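PDB 2Z8L: exotoxin 3 from Staphylococcus aureus, which binds the sialylated glycan sialyl Lewis X and belongs to the staphylococcal superantigen-like toxins, built from an OB-fold and a beta-grasp domain. Local coordinates for residues A[20-25]-A[157-162]. Sequence-based numbering, arbitrary orientation.
Sequences DLRDYY and DLYKKF
The hydroxyl of Tyr159, which rests against Leu21 of helix 18-25, is gripped by two groups of its own domain, hydrogen bonding with the backbone O of Leu182 and with NH1 of Arg149. These bonds hold the far end of the ring, while the helix contributes apolar contacts alone; no hydrogen bond joins 20-25 to 157-162. Leu21 reaches the phenol end, its CG lying 3.9 Å from CZ of Tyr159 and its CD2 3.9 Å from CE1 of the same ring. The two side chains cross at about a right angle. At the next residue, CA of Arg22 approaches CD2 of Tyr159 to 3.8 Å, and the CB atoms of Arg22 and Tyr159 are 3.9 Å apart, so the helix touches the tyrosine side chain from CB to its hydroxyl, approaching the ring obliquely. With CG of Arg22 anti to the backbone N (chi1 -175°), the extended chain passes CB of Tyr159, and the guanidinium turns back to its own helix: NH1 donates to OD1 of Asp23 at 2.9 Å, a bent hydrogen bond (134° at the hydrogen) within a salt bridge, with OD1 nearly in the guanidinium plane. From within the loop, CG of Leu158 sits over the centre of one face of the Tyr159 ring, 3.6 Å above its plane. Both residues occupy the corners of a type II turn from Asp157 to Lys160, closed by Lys160 N to Asp157 O at 3.1 Å; Tyr159 takes the positive-phi corner (phi 74°). The contact is part of the packing of the N-terminal, OB-fold side of the chain on the beta-grasp domain: helix 18-25 meets the loop between helix 141-155 and strand 167-172, with Arg22 and Tyr25 also packing on Ile153 of helix 141-155.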
ATOM      1  N   ASP A  20     -18.547   2.553  -0.173  1.00 17.43           N
ATOM      2  CA  ASP A  20     -17.599   2.525  -1.299  1.00 18.15           C
ATOM      3  C   ASP A  20     -16.140   2.479  -0.795  1.00 17.51           C
ATOM      4  O   ASP A  20     -15.292   1.830  -1.397  1.00 17.98           O
ATOM      5  CB  ASP A  20     -17.764   3.743  -2.224  1.00 19.06           C
ATOM      6  CG  ASP A  20     -19.141   3.852  -2.810  1.00 22.31           C
ATOM      7  OD1 ASP A  20     -19.716   2.801  -3.191  1.00 24.03           O
ATOM      8  OD2 ASP A  20     -19.648   4.999  -2.917  1.00 29.53           O
ATOM      9  N   LEU A  21     -15.870   3.182   0.286  1.00 17.15           N
ATOM     10  CA  LEU A  21     -14.550   3.162   0.894  1.00 17.96           C
ATOM     11  C   LEU A  21     -14.272   1.739   1.411  1.00 16.96           C
ATOM     12  O   LEU A  21     -13.209   1.176   1.188  1.00 16.19           O
ATOM     13  CB  LEU A  21     -14.528   4.191   2.020  1.00 18.99           C
ATOM     14  CG  LEU A  21     -13.260   4.476   2.765  1.00 18.48           C
ATOM     15  CD1 LEU A  21     -12.164   4.796   1.768  1.00 22.76           C
ATOM     16  CD2 LEU A  21     -13.551   5.650   3.722  1.00 20.34           C
ATOM     17  N   ARG A  22     -15.241   1.142   2.100  1.00 16.76           N
ATOM     18  CA  ARG A  22     -15.094  -0.217   2.588  1.00 17.83           C
ATOM     19  C   ARG A  22     -14.895  -1.219   1.443  1.00 17.51           C
ATOM     20  O   ARG A  22     -14.051  -2.124   1.515  1.00 17.69           O
ATOM     21  CB  ARG A  22     -16.307  -0.622   3.444  1.00 18.70           C
ATOM     22  CG  ARG A  22     -16.187  -2.003   4.103  1.00 19.64           C
ATOM     23  CD  ARG A  22     -17.466  -2.666   4.369  1.00 24.16           C
ATOM     24  NE  ARG A  22     -17.256  -4.102   4.590  1.00 28.41           N
ATOM     25  CZ  ARG A  22     -17.142  -5.035   3.633  1.00 29.30           C
ATOM     26  NH1 ARG A  22     -17.232  -4.740   2.331  1.00 30.79           N
ATOM     27  NH2 ARG A  22     -16.945  -6.304   3.987  1.00 32.30           N
ATOM     28  N   ASP A  23     -15.651  -1.080   0.372  1.00 15.44           N
ATOM     29  CA  ASP A  23     -15.622  -2.076  -0.674  1.00 17.07           C
ATOM     30  C   ASP A  23     -14.287  -1.982  -1.428  1.00 16.58           C
ATOM     31  O   ASP A  23     -13.758  -3.003  -1.880  1.00 15.46           O
ATOM     32  CB  ASP A  23     -16.839  -1.955  -1.601  1.00 17.06           C
ATOM     33  CG  ASP A  23     -18.169  -2.359  -0.914  1.00 21.08           C
ATOM     34  OD1 ASP A  23     -18.148  -2.875   0.253  1.00 21.87           O
ATOM     35  OD2 ASP A  23     -19.259  -2.113  -1.509  1.00 23.25           O
ATOM     36  N   TYR A  24     -13.744  -0.771  -1.549  1.00 14.81           N
ATOM     37  CA  TYR A  24     -12.398  -0.564  -2.147  1.00 14.89           C
ATOM     38  C   TYR A  24     -11.352  -1.380  -1.406  1.00 14.56           C
ATOM     39  O   TYR A  24     -10.602  -2.124  -2.000  1.00 14.87           O
ATOM     40  CB  TYR A  24     -11.988   0.907  -2.153  1.00 14.79           C
ATOM     41  CG  TYR A  24     -10.618   1.181  -2.709  1.00 15.72           C
ATOM     42  CD1 TYR A  24     -10.392   1.207  -4.075  1.00 16.70           C
ATOM     43  CD2 TYR A  24      -9.550   1.411  -1.900  1.00 16.84           C
ATOM     44  CE1 TYR A  24      -9.119   1.476  -4.582  1.00 17.00           C
ATOM     45  CE2 TYR A  24      -8.305   1.700  -2.404  1.00 17.27           C
ATOM     46  CZ  TYR A  24      -8.103   1.703  -3.760  1.00 19.43           C
ATOM     47  OH  TYR A  24      -6.872   1.989  -4.298  1.00 19.44           O
ATOM     48  N   TYR A  25     -11.331  -1.261  -0.078  1.00 13.34           N
ATOM     49  CA  TYR A  25     -10.319  -1.913   0.712  1.00 14.31           C
ATOM     50  C   TYR A  25     -10.590  -3.351   1.030  1.00 15.69           C
ATOM     51  O   TYR A  25      -9.748  -4.020   1.610  1.00 17.76           O
ATOM     52  CB  TYR A  25     -10.070  -1.109   2.003  1.00 12.93           C
ATOM     53  CG  TYR A  25      -9.284   0.158   1.814  1.00 12.95           C
ATOM     54  CD1 TYR A  25      -7.931   0.106   1.519  1.00 11.92           C
ATOM     55  CD2 TYR A  25      -9.890   1.370   1.821  1.00 13.03           C
ATOM     56  CE1 TYR A  25      -7.134   1.241   1.369  1.00 12.56           C
ATOM     57  CE2 TYR A  25      -9.101   2.536   1.697  1.00 13.27           C
ATOM     58  CZ  TYR A  25      -7.749   2.464   1.429  1.00 12.71           C
ATOM     59  OH  TYR A  25      -6.985   3.608   1.273  1.00 16.51           O
ATOM     60  N   ASP A 157     -13.814  -4.869  12.512  1.00 14.75           N
ATOM     61  CA  ASP A 157     -15.024  -4.131  12.242  1.00 15.19           C
ATOM     62  C   ASP A 157     -14.765  -2.696  11.756  1.00 14.13           C
ATOM     63  O   ASP A 157     -15.610  -1.828  11.906  1.00 15.37           O
ATOM     64  CB  ASP A 157     -15.926  -4.077  13.486  1.00 16.45           C
ATOM     65  CG  ASP A 157     -16.486  -5.446  13.899  1.00 22.63           C
ATOM     66  OD1 ASP A 157     -16.730  -6.301  13.009  1.00 30.46           O
ATOM     67  OD2 ASP A 157     -16.749  -5.632  15.115  1.00 32.12           O
ATOM     68  N   LEU A 158     -13.623  -2.443  11.133  1.00 12.53           N
ATOM     69  CA  LEU A 158     -13.463  -1.150  10.466  1.00 12.35           C
ATOM     70  C   LEU A 158     -14.570  -0.912   9.414  1.00 12.46           C
ATOM     71  O   LEU A 158     -14.872  -1.788   8.592  1.00 14.88           O
ATOM     72  CB  LEU A 158     -12.084  -1.036   9.819  1.00 11.25           C
ATOM     73  CG  LEU A 158     -11.755   0.322   9.199  1.00 12.99           C
ATOM     74  CD1 LEU A 158     -11.690   1.506  10.145  1.00 13.62           C
ATOM     75  CD2 LEU A 158     -10.462   0.207   8.476  1.00 11.80           C
ATOM     76  N   TYR A 159     -15.145   0.279   9.465  1.00 13.21           N
ATOM     77  CA  TYR A 159     -16.219   0.765   8.589  1.00 13.51           C
ATOM     78  C   TYR A 159     -17.580   0.163   8.895  1.00 14.53           C
ATOM     79  O   TYR A 159     -18.499   0.340   8.115  1.00 15.81           O
ATOM     80  CB  TYR A 159     -15.875   0.690   7.100  1.00 13.01           C
ATOM     81  CG  TYR A 159     -14.593   1.412   6.751  1.00 13.31           C
ATOM     82  CD1 TYR A 159     -14.348   2.718   7.203  1.00 14.60           C
ATOM     83  CD2 TYR A 159     -13.630   0.804   5.970  1.00 13.58           C
ATOM     84  CE1 TYR A 159     -13.118   3.372   6.880  1.00 15.11           C
ATOM     85  CE2 TYR A 159     -12.426   1.439   5.640  1.00 12.79           C
ATOM     86  CZ  TYR A 159     -12.198   2.739   6.078  1.00 14.32           C
ATOM     87  OH  TYR A 159     -11.054   3.448   5.809  1.00 13.89           O
ATOM     88  N   LYS A 160     -17.741  -0.468  10.056  1.00 14.90           N
ATOM     89  CA  LYS A 160     -19.098  -0.819  10.505  1.00 16.55           C
ATOM     90  C   LYS A 160     -19.743   0.381  11.233  1.00 16.43           C
ATOM     91  O   LYS A 160     -20.996   0.471  11.410  1.00 17.85           O
ATOM     92  CB  LYS A 160     -19.047  -2.052  11.374  1.00 17.50           C
ATOM     93  CG  LYS A 160     -18.721  -3.315  10.578  1.00 21.52           C
ATOM     94  CD  LYS A 160     -19.168  -4.584  11.301  1.00 22.10           C
ATOM     95  CE  LYS A 160     -18.505  -5.851  10.747  1.00 25.79           C
ATOM     96  NZ  LYS A 160     -18.696  -6.984  11.718  1.00 28.39           N
ATOM     97  N   LYS A 161     -18.894   1.286  11.685  1.00 16.97           N
ATOM     98  CA  LYS A 161     -19.260   2.573  12.207  1.00 17.01           C
ATOM     99  C   LYS A 161     -18.518   3.601  11.379  1.00 16.46           C
ATOM    100  O   LYS A 161     -17.493   3.278  10.786  1.00 15.02           O
ATOM    101  CB  LYS A 161     -18.841   2.687  13.677  1.00 17.88           C
ATOM    102  CG  LYS A 161     -19.643   1.799  14.610  1.00 19.93           C
ATOM    103  CD  LYS A 161     -19.385   2.152  16.071  1.00 22.05           C
ATOM    104  CE  LYS A 161     -20.167   1.242  17.041  1.00 25.22           C
ATOM    105  NZ  LYS A 161     -21.611   1.211  16.804  1.00 29.93           N
ATOM    106  N   PHE A 162     -19.017   4.831  11.371  1.00 15.69           N
ATOM    107  CA  PHE A 162     -18.322   5.909  10.687  1.00 15.21           C
ATOM    108  C   PHE A 162     -16.975   6.150  11.369  1.00 14.83           C
ATOM    109  O   PHE A 162     -16.904   6.200  12.599  1.00 15.02           O
ATOM    110  CB  PHE A 162     -19.151   7.183  10.653  1.00 15.88           C
ATOM    111  CG  PHE A 162     -20.177   7.163   9.563  1.00 16.71           C
ATOM    112  CD1 PHE A 162     -19.871   7.674   8.322  1.00 17.70           C
ATOM    113  CD2 PHE A 162     -21.369   6.539   9.745  1.00 19.12           C
ATOM    114  CE1 PHE A 162     -20.804   7.613   7.287  1.00 18.83           C
ATOM    115  CE2 PHE A 162     -22.321   6.501   8.727  1.00 18.92           C
ATOM    116  CZ  PHE A 162     -22.018   7.018   7.511  1.00 18.06           C
TER